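Local coordinates for gentamicin resistance protein (Enterococcus gallinarum, PDB 6CTZ), which probably transfers a phosphate from a guanine nucleotide to the 2'' hydroxyl of aminoglycoside antibiotics such as kanamycin, giving resistance to gentamicin, at residues L2-M7 and R28-L33; V39-K44 and I212-D217; F238-M243 and V249-L254. The protein carries 2 engineered substitutions. All coordinates share one frame; numbering follows the deposited sequence.

Contact 1. Residues L2-M7 and R28-L33; sequences LHYTTM and RNYAIL. With GDP (guanosine-5'-diphosphate), chain B.
Tyr30 sets CD2 and CE2 of its ring over one face of the Tyr4 ring, displaced toward the rim at the phenol end. The closest pair is Tyr4 CZ to Tyr30 CD2 at 3.7 Å. The rings meet obliquely, centroids 5.2 Å apart and planes at 54°. With CG anti to the backbone N (chi1 175°), the Tyr30 ring is carried out toward Tyr4. The other face of Tyr4 carries CD2 of His3, its neighbour in the helix, 3.9 Å above the plane and over the centre of the ring, so the phenol is sandwiched. Nearer the helix axis, CB of Tyr4 meets CD1 of Ile32 at 3.9 Å. Tyr30 and Ile32 alternate with Asn29 and Ala31 along the strand, which puts the aromatic and aliphatic groups on the helix side and the nucleotide on the other.

Where the loop runs into the strand, the backbone N atoms of Arg28 and Asn29 both donate to GDP O3B; Asn29 N to GDP O3B is 2.8 Å. Asn29 ND2 adds a bond to GDP O1B of 3.0 Å, and Ala31 CB touches the ribose at GDP O4'. Tyr30 OH is hydrogen-bonded to Ser22 of the preceding strand, while Phe42 meets Tyr4 edge-to-face.

Dispersion and ring contacts thus hold the helix against the N-lobe sheet, whereas backbone N-H groups and the Asn29 amide hold the β-phosphate.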
loop_
_atom_site.group_PDB
_atom_site.type_symbol
_atom_site.label_atom_id
_atom_site.label_comp_id
_atom_site.label_asym_id
_atom_site.label_seq_id
_atom_site.Cartn_x
_atom_site.Cartn_y
_atom_site.Cartn_z
ATOM N N LEU A 2 -8.565 -18.060 -21.156
ATOM C CA LEU A 2 -9.654 -19.027 -21.043
ATOM C C LEU A 2 -9.732 -19.625 -19.643
ATOM O O LEU A 2 -10.809 -20.042 -19.200
ATOM C CB LEU A 2 -9.461 -20.132 -22.085
ATOM C CG LEU A 2 -10.511 -21.236 -22.203
ATOM C CD1 LEU A 2 -11.871 -20.652 -22.546
ATOM C CD2 LEU A 2 -10.074 -22.236 -23.256
ATOM N N HIS A 3 -8.628 -19.598 -18.929
ATOM C CA HIS A 3 -8.583 -20.133 -17.583
ATOM C C HIS A 3 -9.434 -19.269 -16.624
ATOM O O HIS A 3 -10.298 -19.735 -15.910
ATOM C CB HIS A 3 -7.137 -20.198 -17.119
ATOM C CG HIS A 3 -6.975 -20.569 -15.678
ATOM N ND1 HIS A 3 -7.510 -21.715 -15.142
ATOM C CD2 HIS A 3 -6.340 -19.944 -14.664
ATOM C CE1 HIS A 3 -7.224 -21.775 -13.858
ATOM N NE2 HIS A 3 -6.527 -20.704 -13.542
ATOM N N TYR A 4 -9.170 -17.989 -16.651
ATOM C CA TYR A 4 -9.923 -17.096 -15.777
ATOM C C TYR A 4 -11.363 -16.938 -16.246
ATOM O O TYR A 4 -12.286 -16.886 -15.426
ATOM C CB TYR A 4 -9.220 -15.743 -15.673
ATOM C CG TYR A 4 -7.812 -15.862 -15.142
ATOM C CD1 TYR A 4 -7.566 -15.898 -13.777
ATOM C CD2 TYR A 4 -6.730 -15.971 -16.007
ATOM C CE1 TYR A 4 -6.279 -16.017 -13.284
ATOM C CE2 TYR A 4 -5.440 -16.094 -15.528
ATOM C CZ TYR A 4 -5.217 -16.118 -14.168
ATOM O OH TYR A 4 -3.930 -16.243 -13.698
ATOM N N THR A 5 -11.582 -16.872 -17.563
ATOM C CA THR A 5 -12.938 -16.679 -18.069
ATOM C C THR A 5 -13.828 -17.876 -17.756
ATOM O O THR A 5 -15.018 -17.711 -17.468
ATOM C CB THR A 5 -12.913 -16.387 -19.569
ATOM O OG1 THR A 5 -12.383 -17.518 -20.271
ATOM C CG2 THR A 5 -12.044 -15.175 -19.848
ATOM N N THR A 6 -13.270 -19.087 -17.791
ATOM C CA THR A 6 -14.074 -20.263 -17.474
ATOM C C THR A 6 -14.504 -20.263 -16.013
ATOM O O THR A 6 -15.662 -20.561 -15.703
ATOM C CB THR A 6 -13.318 -21.539 -17.830
ATOM O OG1 THR A 6 -13.037 -21.536 -19.233
ATOM C CG2 THR A 6 -14.157 -22.771 -17.495
ATOM N N MET A 7 -13.592 -19.914 -15.097
ATOM C CA MET A 7 -13.974 -19.817 -13.693
ATOM C C MET A 7 -15.073 -18.785 -13.497
ATOM O O MET A 7 -16.048 -19.031 -12.774
ATOM C CB MET A 7 -12.763 -19.452 -12.840
ATOM C CG MET A 7 -11.825 -20.610 -12.591
ATOM S SD MET A 7 -10.606 -20.223 -11.326
ATOM C CE MET A 7 -9.583 -19.039 -12.199
ATOM N N ARG A 28 0.565 -9.589 -4.870
ATOM C CA ARG A 28 -0.402 -10.524 -4.332
ATOM C C ARG A 28 -1.633 -10.845 -5.171
ATOM O O ARG A 28 -2.314 -11.754 -4.858
ATOM C CB ARG A 28 -0.849 -9.993 -2.948
ATOM C CG ARG A 28 0.275 -9.907 -1.914
ATOM C CD ARG A 28 0.301 -11.102 -0.997
ATOM N NE ARG A 28 1.617 -11.478 -0.463
ATOM C CZ ARG A 28 2.102 -11.157 0.712
ATOM N NH1 ARG A 28 1.445 -10.394 1.550
ATOM N NH2 ARG A 28 3.266 -11.590 1.071
ATOM N N ASN A 29 -1.889 -10.077 -6.192
ATOM C CA ASN A 29 -3.074 -10.257 -7.010
ATOM C C ASN A 29 -2.877 -9.958 -8.474
ATOM O O ASN A 29 -2.133 -9.124 -8.830
ATOM C CB ASN A 29 -4.196 -9.314 -6.533
ATOM C CG ASN A 29 -4.674 -9.619 -5.153
ATOM O OD1 ASN A 29 -5.400 -10.532 -4.941
ATOM N ND2 ASN A 29 -4.190 -8.885 -4.221
ATOM N N TYR A 30 -3.613 -10.674 -9.304
ATOM C CA TYR A 30 -3.684 -10.428 -10.738
ATOM C C TYR A 30 -5.093 -9.947 -11.056
ATOM O O TYR A 30 -6.071 -10.604 -10.688
ATOM C CB TYR A 30 -3.378 -11.723 -11.491
ATOM C CG TYR A 30 -3.528 -11.654 -12.987
ATOM C CD1 TYR A 30 -2.799 -10.746 -13.742
ATOM C CD2 TYR A 30 -4.385 -12.517 -13.651
ATOM C CE1 TYR A 30 -2.929 -10.696 -15.122
ATOM C CE2 TYR A 30 -4.517 -12.481 -15.029
ATOM C CZ TYR A 30 -3.793 -11.562 -15.758
ATOM O OH TYR A 30 -3.927 -11.516 -17.130
ATOM N N ALA A 31 -5.201 -8.797 -11.717
ATOM C CA ALA A 31 -6.494 -8.187 -12.006
ATOM C C ALA A 31 -6.719 -8.144 -13.510
ATOM O O ALA A 31 -5.828 -7.748 -14.273
ATOM C CB ALA A 31 -6.595 -6.772 -11.427
ATOM N N ILE A 32 -7.917 -8.546 -13.931
ATOM C CA ILE A 32 -8.335 -8.463 -15.324
ATOM C C ILE A 32 -9.607 -7.630 -15.398
ATOM O O ILE A 32 -10.320 -7.440 -14.412
ATOM C CB ILE A 32 -8.537 -9.846 -15.966
ATOM C CG1 ILE A 32 -9.659 -10.619 -15.264
ATOM C CG2 ILE A 32 -7.235 -10.620 -15.922
ATOM C CD1 ILE A 32 -9.992 -11.947 -15.938
ATOM N N LEU A 33 -9.880 -7.111 -16.588
ATOM C CA LEU A 33 -11.054 -6.284 -16.823
ATOM C C LEU A 33 -11.964 -7.017 -17.796
ATOM O O LEU A 33 -11.538 -7.373 -18.900
ATOM C CB LEU A 33 -10.652 -4.920 -17.379
ATOM C CG LEU A 33 -11.773 -3.900 -17.566
ATOM C CD1 LEU A 33 -12.440 -3.555 -16.230
ATOM C CD2 LEU A 33 -11.236 -2.650 -18.262
HETATM P PB GDP B . -1.778 -6.211 -5.457
HETATM O O1B GDP B . -2.427 -6.467 -4.118
HETATM O O2B GDP B . -0.908 -4.971 -5.444
HETATM O O3B GDP B . -1.089 -7.442 -6.000
HETATM O O3A GDP B . -3.011 -5.952 -6.474
HETATM P PA GDP B . -3.946 -4.638 -6.626
HETATM O O1A GDP B . -5.200 -4.781 -5.815
HETATM O O2A GDP B . -3.139 -3.386 -6.330
HETATM O "O5'" GDP B . -4.366 -4.752 -8.190
HETATM C "C5'" GDP B . -3.342 -4.835 -9.172
HETATM C "C4'" GDP B . -3.474 -3.665 -10.118
HETATM O "O4'" GDP B . -4.690 -3.804 -10.854
HETATM C "C3'" GDP B . -3.590 -2.305 -9.449
HETATM O "O3'" GDP B . -2.323 -1.777 -9.042
HETATM C "C2'" GDP B . -4.193 -1.501 -10.573
HETATM O "O2'" GDP B . -3.201 -1.197 -11.559
HETATM C "C1'" GDP B . -5.150 -2.503 -11.197
HETATM N N9 GDP B . -6.499 -2.341 -10.619
HETATM C C8 GDP B . -7.083 -3.080 -9.649
HETATM N N7 GDP B . -8.334 -2.607 -9.409
HETATM C C5 GDP B . -8.544 -1.566 -10.238
HETATM C C6 GDP B . -9.624 -0.608 -10.503
HETATM O O6 GDP B . -10.702 -0.674 -9.881
HETATM N N1 GDP B . -9.405 0.312 -11.454
HETATM C C2 GDP B . -8.251 0.407 -12.152
HETATM N N2 GDP B . -8.127 1.356 -13.099
HETATM N N3 GDP B . -7.210 -0.432 -11.956
HETATM C C4 GDP B . -7.330 -1.408 -11.032
#

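Contact 2. Residues V39-K44 and I212-D217; sequences VFRFPK and IIDFGD. With MG (magnesium ion), chain C; MG (magnesium ion), chain D; GDP (guanosine-5'-diphosphate), chain B; KAN (kanamycin a), chain E.
Arg41 NH2 and Asp214 OD1 come within 3.0 Å of each other, the carboxylate oxygen lying at the guanidinium edge while the two planes stand 71° apart. Their main link runs through the nucleotide and its metals. The Arg41 chain, extended from CG to NE, delivers a two-pronged grip on one α-phosphate oxygen: NE to GDP O1A is 2.7 Å and NH2 to GDP O1A is 3.0 Å.

Metal coordination belongs to Asp214, the aspartate of the DFG motif of the protein kinase-like fold. Its OD2 bridges both magnesium ions, at 2.1 Å from the one in chain C and 2.3 Å from the one in chain D, and OD1 chelates the latter as well. GDP O2A and O2B, two waters and His197 complete the chain C ion; GDP O1B and three waters complete the chain D ion. Gly216 N closes an Asx turn onto Asp214 OD1 from above the carboxylate plane.

Further along, Asp217 OD2 accepts from kanamycin N4 at 2.8 Å, while Val39 and Ile213 CD1 pack on the guanine.

Strand 38-43 lies between strands 29-34 and 83-89, and Glu55 of helix 46-62 ties the lobes together by pairing with Arg41 NH1 and accepting from Phe215 N in the loop after strand 209-212.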
loop_
_atom_site.group_PDB
_atom_site.type_symbol
_atom_site.label_atom_id
_atom_site.label_comp_id
_atom_site.label_asym_id
_atom_site.label_seq_id
_atom_site.Cartn_x
_atom_site.Cartn_y
_atom_site.Cartn_z
ATOM N N VAL A 39 -13.829 -5.643 -12.711
ATOM C CA VAL A 39 -12.509 -6.076 -12.371
ATOM C C VAL A 39 -12.618 -7.424 -11.649
ATOM O O VAL A 39 -13.297 -7.524 -10.677
ATOM C CB VAL A 39 -11.799 -5.064 -11.402
ATOM C CG1 VAL A 39 -10.449 -5.600 -10.961
ATOM C CG2 VAL A 39 -11.690 -3.691 -12.026
ATOM N N PHE A 40 -11.985 -8.447 -12.172
ATOM C CA PHE A 40 -11.853 -9.715 -11.469
ATOM C C PHE A 40 -10.423 -9.851 -10.971
ATOM O O PHE A 40 -9.466 -9.681 -11.739
ATOM C CB PHE A 40 -12.318 -10.907 -12.312
ATOM C CG PHE A 40 -13.801 -11.044 -12.328
ATOM C CD1 PHE A 40 -14.566 -10.331 -13.242
ATOM C CD2 PHE A 40 -14.441 -11.823 -11.376
ATOM C CE1 PHE A 40 -15.948 -10.437 -13.243
ATOM C CE2 PHE A 40 -15.816 -11.925 -11.364
ATOM C CZ PHE A 40 -16.571 -11.225 -12.291
ATOM N N ARG A 41 -10.287 -10.114 -9.675
ATOM C CA ARG A 41 -9.012 -9.991 -8.989
ATOM C C ARG A 41 -8.700 -11.319 -8.316
ATOM O O ARG A 41 -9.466 -11.784 -7.458
ATOM C CB ARG A 41 -9.083 -8.846 -7.981
ATOM C CG ARG A 41 -7.766 -8.489 -7.324
ATOM C CD ARG A 41 -8.033 -7.298 -6.441
ATOM N NE ARG A 41 -6.979 -6.821 -5.553
ATOM C CZ ARG A 41 -7.015 -6.959 -4.230
ATOM N NH1 ARG A 41 -7.975 -7.673 -3.649
ATOM N NH2 ARG A 41 -6.093 -6.376 -3.478
ATOM N N PHE A 42 -7.577 -11.917 -8.711
ATOM C CA PHE A 42 -7.225 -13.291 -8.376
ATOM C C PHE A 42 -5.964 -13.313 -7.529
ATOM O O PHE A 42 -4.897 -12.892 -8.011
ATOM C CB PHE A 42 -6.987 -14.079 -9.664
ATOM C CG PHE A 42 -8.220 -14.256 -10.504
ATOM C CD1 PHE A 42 -9.065 -15.340 -10.305
ATOM C CD2 PHE A 42 -8.527 -13.344 -11.501
ATOM C CE1 PHE A 42 -10.202 -15.509 -11.085
ATOM C CE2 PHE A 42 -9.659 -13.507 -12.286
ATOM C CZ PHE A 42 -10.498 -14.590 -12.074
ATOM N N PRO A 43 -6.025 -13.804 -6.291
ATOM C CA PRO A 43 -4.807 -13.910 -5.477
ATOM C C PRO A 43 -3.729 -14.755 -6.136
ATOM O O PRO A 43 -4.005 -15.710 -6.866
ATOM C CB PRO A 43 -5.307 -14.567 -4.186
ATOM C CG PRO A 43 -6.730 -14.092 -4.078
ATOM C CD PRO A 43 -7.239 -14.090 -5.508
ATOM N N LYS A 44 -2.479 -14.396 -5.851
ATOM C CA LYS A 44 -1.329 -15.095 -6.406
ATOM C C LYS A 44 -0.701 -16.083 -5.432
ATOM O O LYS A 44 0.259 -16.766 -5.799
ATOM C CB LYS A 44 -0.284 -14.085 -6.901
ATOM C CG LYS A 44 -0.743 -13.274 -8.112
ATOM C CD LYS A 44 0.129 -12.043 -8.358
ATOM C CE LYS A 44 1.582 -12.410 -8.621
ATOM N NZ LYS A 44 2.375 -11.236 -9.082
ATOM N N ILE A 212 -9.717 4.798 -4.040
ATOM C CA ILE A 212 -8.535 4.138 -3.484
ATOM C C ILE A 212 -8.758 2.639 -3.595
ATOM O O ILE A 212 -9.831 2.143 -3.213
ATOM C CB ILE A 212 -8.300 4.519 -2.006
ATOM C CG1 ILE A 212 -8.083 6.026 -1.845
ATOM C CG2 ILE A 212 -7.113 3.729 -1.426
ATOM C CD1 ILE A 212 -6.692 6.497 -2.235
ATOM N N ILE A 213 -7.765 1.914 -4.112
ATOM C CA ILE A 213 -7.853 0.464 -4.247
ATOM C C ILE A 213 -6.822 -0.254 -3.372
ATOM O O ILE A 213 -6.011 0.383 -2.684
ATOM C CB ILE A 213 -7.741 0.040 -5.726
ATOM C CG1 ILE A 213 -6.405 0.508 -6.321
ATOM C CG2 ILE A 213 -8.945 0.559 -6.525
ATOM C CD1 ILE A 213 -6.086 -0.133 -7.654
ATOM N N ASP A 214 -6.867 -1.588 -3.390
ATOM C CA ASP A 214 -5.884 -2.488 -2.782
ATOM C C ASP A 214 -5.684 -2.298 -1.286
ATOM O O ASP A 214 -4.670 -1.744 -0.854
ATOM C CB ASP A 214 -4.533 -2.445 -3.493
ATOM C CG ASP A 214 -3.621 -3.586 -3.055
ATOM O OD1 ASP A 214 -4.080 -4.480 -2.287
ATOM O OD2 ASP A 214 -2.438 -3.588 -3.475
ATOM N N PHE A 215 -6.629 -2.792 -0.493
ATOM C CA PHE A 215 -6.557 -2.753 0.959
ATOM C C PHE A 215 -5.955 -4.023 1.550
ATOM O O PHE A 215 -6.148 -4.293 2.739
ATOM C CB PHE A 215 -7.949 -2.488 1.550
ATOM C CG PHE A 215 -8.442 -1.070 1.359
ATOM C CD1 PHE A 215 -8.819 -0.599 0.101
ATOM C CD2 PHE A 215 -8.557 -0.219 2.446
ATOM C CE1 PHE A 215 -9.294 0.704 -0.064
ATOM C CE2 PHE A 215 -9.023 1.078 2.292
ATOM C CZ PHE A 215 -9.391 1.544 1.029
ATOM N N GLY A 216 -5.205 -4.792 0.756
ATOM C CA GLY A 216 -4.689 -6.066 1.220
ATOM C C GLY A 216 -3.704 -5.975 2.369
ATOM O O GLY A 216 -3.540 -6.953 3.108
ATOM N N ASP A 217 -3.050 -4.829 2.543
ATOM C CA ASP A 217 -2.127 -4.624 3.648
ATOM C C ASP A 217 -2.782 -3.946 4.843
ATOM O O ASP A 217 -2.080 -3.522 5.760
ATOM C CB ASP A 217 -0.891 -3.850 3.180
ATOM C CG ASP A 217 0.025 -4.693 2.325
ATOM O OD1 ASP A 217 0.473 -5.767 2.794
ATOM O OD2 ASP A 217 0.304 -4.289 1.185
HETATM MG MG MG C . -1.463 -3.023 -5.258
HETATM MG MG MG D . -2.150 -5.539 -2.344
HETATM P PB GDP B . -1.778 -6.211 -5.457
HETATM O O1B GDP B . -2.427 -6.467 -4.118
HETATM O O2B GDP B . -0.908 -4.971 -5.444
HETATM O O3B GDP B . -1.089 -7.442 -6.000
HETATM O O3A GDP B . -3.011 -5.952 -6.474
HETATM P PA GDP B . -3.946 -4.638 -6.626
HETATM O O1A GDP B . -5.200 -4.781 -5.815
HETATM O O2A GDP B . -3.139 -3.386 -6.330
HETATM O "O5'" GDP B . -4.366 -4.752 -8.190
HETATM C "C5'" GDP B . -3.342 -4.835 -9.172
HETATM C "C4'" GDP B . -3.474 -3.665 -10.118
HETATM O "O4'" GDP B . -4.690 -3.804 -10.854
HETATM C "C3'" GDP B . -3.590 -2.305 -9.449
HETATM O "O3'" GDP B . -2.323 -1.777 -9.042
HETATM C "C2'" GDP B . -4.193 -1.501 -10.573
HETATM O "O2'" GDP B . -3.201 -1.197 -11.559
HETATM C "C1'" GDP B . -5.150 -2.503 -11.197
HETATM N N9 GDP B . -6.499 -2.341 -10.619
HETATM C C8 GDP B . -7.083 -3.080 -9.649
HETATM N N7 GDP B . -8.334 -2.607 -9.409
HETATM C C5 GDP B . -8.544 -1.566 -10.238
HETATM C C6 GDP B . -9.624 -0.608 -10.503
HETATM O O6 GDP B . -10.702 -0.674 -9.881
HETATM N N1 GDP B . -9.405 0.312 -11.454
HETATM C C2 GDP B . -8.251 0.407 -12.152
HETATM N N2 GDP B . -8.127 1.356 -13.099
HETATM N N3 GDP B . -7.210 -0.432 -11.956
HETATM C C4 GDP B . -7.330 -1.408 -11.032
HETATM C C1 KAN E . 9.533 -0.204 -4.617
HETATM C C2 KAN E . 10.870 0.385 -4.168
HETATM C C3 KAN E . 11.132 1.673 -4.920
HETATM C C4 KAN E . 11.141 1.340 -6.404
HETATM C C5 KAN E . 9.818 0.713 -6.834
HETATM C C6 KAN E . 9.843 0.293 -8.300
HETATM C C7 KAN E . 4.491 0.231 -3.044
HETATM C C8 KAN E . 5.244 -1.070 -3.308
HETATM C C9 KAN E . 6.753 -0.810 -3.322
HETATM C C10 KAN E . 7.136 0.266 -4.339
HETATM C C11 KAN E . 6.323 1.541 -4.099
HETATM C C12 KAN E . 4.826 1.260 -4.117
HETATM C C13 KAN E . 5.036 -3.352 -2.503
HETATM C C14 KAN E . 3.933 -4.151 -1.827
HETATM C C15 KAN E . 3.999 -3.898 -0.318
HETATM C C16 KAN E . 5.389 -4.250 0.200
HETATM C C17 KAN E . 6.438 -3.494 -0.592
HETATM C C18 KAN E . 7.824 -3.946 -0.162
HETATM N N1 KAN E . 8.576 -0.341 -8.613
HETATM N N2 KAN E . 6.632 2.560 -5.097
HETATM N N3 KAN E . 3.054 -0.035 -3.009
HETATM N N4 KAN E . 2.995 -4.657 0.419
HETATM O O5 KAN E . 9.453 -0.415 -6.030
HETATM O O6 KAN E . 10.815 0.641 -2.762
HETATM O O7 KAN E . 12.392 2.238 -4.541
HETATM O O8 KAN E . 11.365 2.541 -7.145
HETATM O O9 KAN E . 8.496 0.675 -4.172
HETATM O O10 KAN E . 7.436 -2.024 -3.676
HETATM O O11 KAN E . 4.866 -1.959 -2.248
HETATM O O12 KAN E . 6.291 -3.770 -1.975
HETATM O O13 KAN E . 2.683 -3.758 -2.399
HETATM O O14 KAN E . 5.546 -3.898 1.585
HETATM O O15 KAN E . 8.808 -3.224 -0.910
HETATM O O HOH W 1 -1.643 -4.214 -0.727
HETATM O O HOH W 2 -0.454 -2.346 -6.915
HETATM O O HOH W 3 0.329 -2.832 -4.173
HETATM O O HOH W 4 -2.919 -7.211 -1.226
HETATM O O HOH W 5 -0.192 -6.141 -2.286
#

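Contact 3. Residues F238-M243 and V249-L254; sequences FTRQVM and VDLDTL. Engineered in segment 249-254: Leu254 (natural residue His).
Leu251, led in by Asp250 as N-cap of helix 251-276, is the first residue of its segment to touch helix 236-246. The cap's OD2 accepts from Thr253 OG1, with a weak capping bond from Thr253 N to OD1. Leu251 CB sits 3.6 Å from Arg240 NH1, the two side chains sliding past each other in opposite directions, and both leucine methyls reach CB of Met243, Leu251 CD2 at 3.8 Å.

Asp252 comes next. It starts out pointing away from the other helix, but its carboxylate swings back to form a salt bridge, Arg240 NH2 to Asp252 OD1, of 2.8 Å. The bond is fairly straight, 160° at the hydrogen, and lies near the guanidinium plane, although the carboxylate is turned 67° from it. A water accepts from Arg240 NH1 and donates weakly to the same oxygen. Glu236, in the same helix as Arg240, forms a salt bridge with Arg240 NE.

Leu254, an engineered residue, ends the segment tip to tip with Met243, Leu254 CG to Met243 CE at 3.6 Å; the extended methionine chain beyond CG carries the methyl that far.

The joint between the two consecutive helices is therefore layered, with sulfur and aliphatic groups packed inside and a salt bridge on the solvent side, where Asp252 and Glu236 probably both offset the charge of Arg240.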
loop_
_atom_site.group_PDB
_atom_site.type_symbol
_atom_site.label_atom_id
_atom_site.label_comp_id
_atom_site.label_asym_id
_atom_site.label_seq_id
_atom_site.Cartn_x
_atom_site.Cartn_y
_atom_site.Cartn_z
ATOM N N PHE A 238 4.851 17.383 -0.948
ATOM C CA PHE A 238 3.460 16.944 -0.928
ATOM C C PHE A 238 3.123 16.266 0.391
ATOM O O PHE A 238 2.047 16.495 0.963
ATOM C CB PHE A 238 3.188 15.997 -2.094
ATOM C CG PHE A 238 1.781 15.495 -2.126
ATOM C CD1 PHE A 238 0.771 16.276 -2.671
ATOM C CD2 PHE A 238 1.458 14.258 -1.590
ATOM C CE1 PHE A 238 -0.530 15.824 -2.694
ATOM C CE2 PHE A 238 0.154 13.808 -1.613
ATOM C CZ PHE A 238 -0.839 14.597 -2.163
ATOM N N THR A 239 4.030 15.423 0.889
ATOM C CA THR A 239 3.782 14.735 2.148
ATOM C C THR A 239 3.571 15.730 3.280
ATOM O O THR A 239 2.667 15.556 4.108
ATOM C CB THR A 239 4.943 13.785 2.444
ATOM O OG1 THR A 239 5.020 12.800 1.408
ATOM C CG2 THR A 239 4.745 13.081 3.760
ATOM N N ARG A 240 4.385 16.790 3.320
ATOM C CA ARG A 240 4.228 17.807 4.355
ATOM C C ARG A 240 2.894 18.531 4.236
ATOM O O ARG A 240 2.331 18.951 5.252
ATOM C CB ARG A 240 5.394 18.794 4.291
ATOM C CG ARG A 240 6.676 18.251 4.888
ATOM C CD ARG A 240 7.847 19.207 4.653
ATOM N NE ARG A 240 9.053 18.800 5.373
ATOM C CZ ARG A 240 9.338 19.175 6.619
ATOM N NH1 ARG A 240 8.504 19.961 7.286
ATOM N NH2 ARG A 240 10.449 18.743 7.200
ATOM N N GLN A 241 2.373 18.690 3.010
ATOM C CA GLN A 241 1.052 19.285 2.822
ATOM C C GLN A 241 -0.039 18.403 3.417
ATOM O O GLN A 241 -0.964 18.904 4.063
ATOM C CB GLN A 241 0.765 19.491 1.333
ATOM C CG GLN A 241 1.580 20.544 0.612
ATOM C CD GLN A 241 1.163 20.659 -0.851
ATOM O OE1 GLN A 241 1.748 20.022 -1.730
ATOM N NE2 GLN A 241 0.130 21.456 -1.112
ATOM N N VAL A 242 0.039 17.090 3.188
ATOM C CA VAL A 242 -0.916 16.167 3.803
ATOM C C VAL A 242 -0.823 16.245 5.322
ATOM O O VAL A 242 -1.839 16.355 6.021
ATOM C CB VAL A 242 -0.696 14.731 3.290
ATOM C CG1 VAL A 242 -1.684 13.789 3.969
ATOM C CG2 VAL A 242 -0.861 14.655 1.762
ATOM N N MET A 243 0.405 16.220 5.851
ATOM C CA MET A 243 0.598 16.290 7.297
ATOM C C MET A 243 0.001 17.564 7.876
ATOM O O MET A 243 -0.616 17.540 8.947
ATOM C CB MET A 243 2.088 16.221 7.621
ATOM C CG MET A 243 2.684 14.856 7.331
ATOM S SD MET A 243 4.469 14.878 7.514
ATOM C CE MET A 243 4.773 13.107 7.402
ATOM N N VAL A 249 1.952 17.580 14.292
ATOM C CA VAL A 249 2.851 18.529 14.939
ATOM C C VAL A 249 4.290 18.094 14.709
ATOM O O VAL A 249 4.579 16.909 14.531
ATOM C CB VAL A 249 2.571 18.688 16.446
ATOM C CG1 VAL A 249 1.149 19.168 16.673
ATOM C CG2 VAL A 249 2.835 17.378 17.168
ATOM N N ASP A 250 5.198 19.067 14.746
ATOM C CA ASP A 250 6.640 18.842 14.628
ATOM C C ASP A 250 6.959 17.974 13.410
ATOM O O ASP A 250 7.395 16.822 13.510
ATOM C CB ASP A 250 7.233 18.258 15.913
ATOM C CG ASP A 250 8.751 18.168 15.866
ATOM O OD1 ASP A 250 9.367 18.712 14.921
ATOM O OD2 ASP A 250 9.325 17.538 16.772
ATOM N N LEU A 251 6.730 18.578 12.243
ATOM C CA LEU A 251 6.872 17.828 10.999
ATOM C C LEU A 251 8.311 17.410 10.728
ATOM O O LEU A 251 8.528 16.409 10.044
ATOM C CB LEU A 251 6.318 18.601 9.801
ATOM C CG LEU A 251 4.833 18.950 9.809
ATOM C CD1 LEU A 251 4.336 19.244 8.402
ATOM C CD2 LEU A 251 4.004 17.883 10.470
ATOM N N ASP A 252 9.307 18.149 11.226
ATOM C CA ASP A 252 10.683 17.707 11.014
ATOM C C ASP A 252 10.931 16.353 11.671
ATOM O O ASP A 252 11.554 15.467 11.074
ATOM C CB ASP A 252 11.672 18.739 11.552
ATOM C CG ASP A 252 11.700 20.014 10.734
ATOM O OD1 ASP A 252 11.385 19.986 9.530
ATOM O OD2 ASP A 252 12.075 21.059 11.300
ATOM N N THR A 253 10.428 16.164 12.893
ATOM C CA THR A 253 10.581 14.870 13.547
ATOM C C THR A 253 9.750 13.800 12.845
ATOM O O THR A 253 10.225 12.678 12.631
ATOM C CB THR A 253 10.188 14.981 15.020
ATOM O OG1 THR A 253 11.036 15.941 15.659
ATOM C CG2 THR A 253 10.324 13.641 15.723
ATOM N N LEU A 254 8.512 14.135 12.463
ATOM C CA LEU A 254 7.658 13.156 11.804
ATOM C C LEU A 254 8.234 12.742 10.452
ATOM O O LEU A 254 8.195 11.558 10.090
ATOM C CB LEU A 254 6.235 13.705 11.667
ATOM C CG LEU A 254 5.220 12.774 10.994
ATOM C CD1 LEU A 254 5.113 11.412 11.674
ATOM C CD2 LEU A 254 3.868 13.460 10.963
HETATM O O HOH W 6 8.648 21.639 9.740
#

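Overall arrangement
Contacts 1, 2 and 3 follow one another along the chain, each closing before the next opens. Contacts 1 and 2 share the five-stranded N-lobe sheet, in which strands 29-34 and 38-43 are neighbours. Their centres are about 12 Å apart, both touch GDP, and backbone pairing of Tyr30 with Phe42 and of Arg28 with Lys44 joins them. Contact 2 also spans the cleft to the loop after strand 209-212, bringing nucleotide, magnesium and kanamycin together. Contact 3 belongs to the helical part, its centre about 29 Å from that of contact 2 and 40 Å from that of contact 1, across the chain's centre. It is structural packing remote from the phosphates.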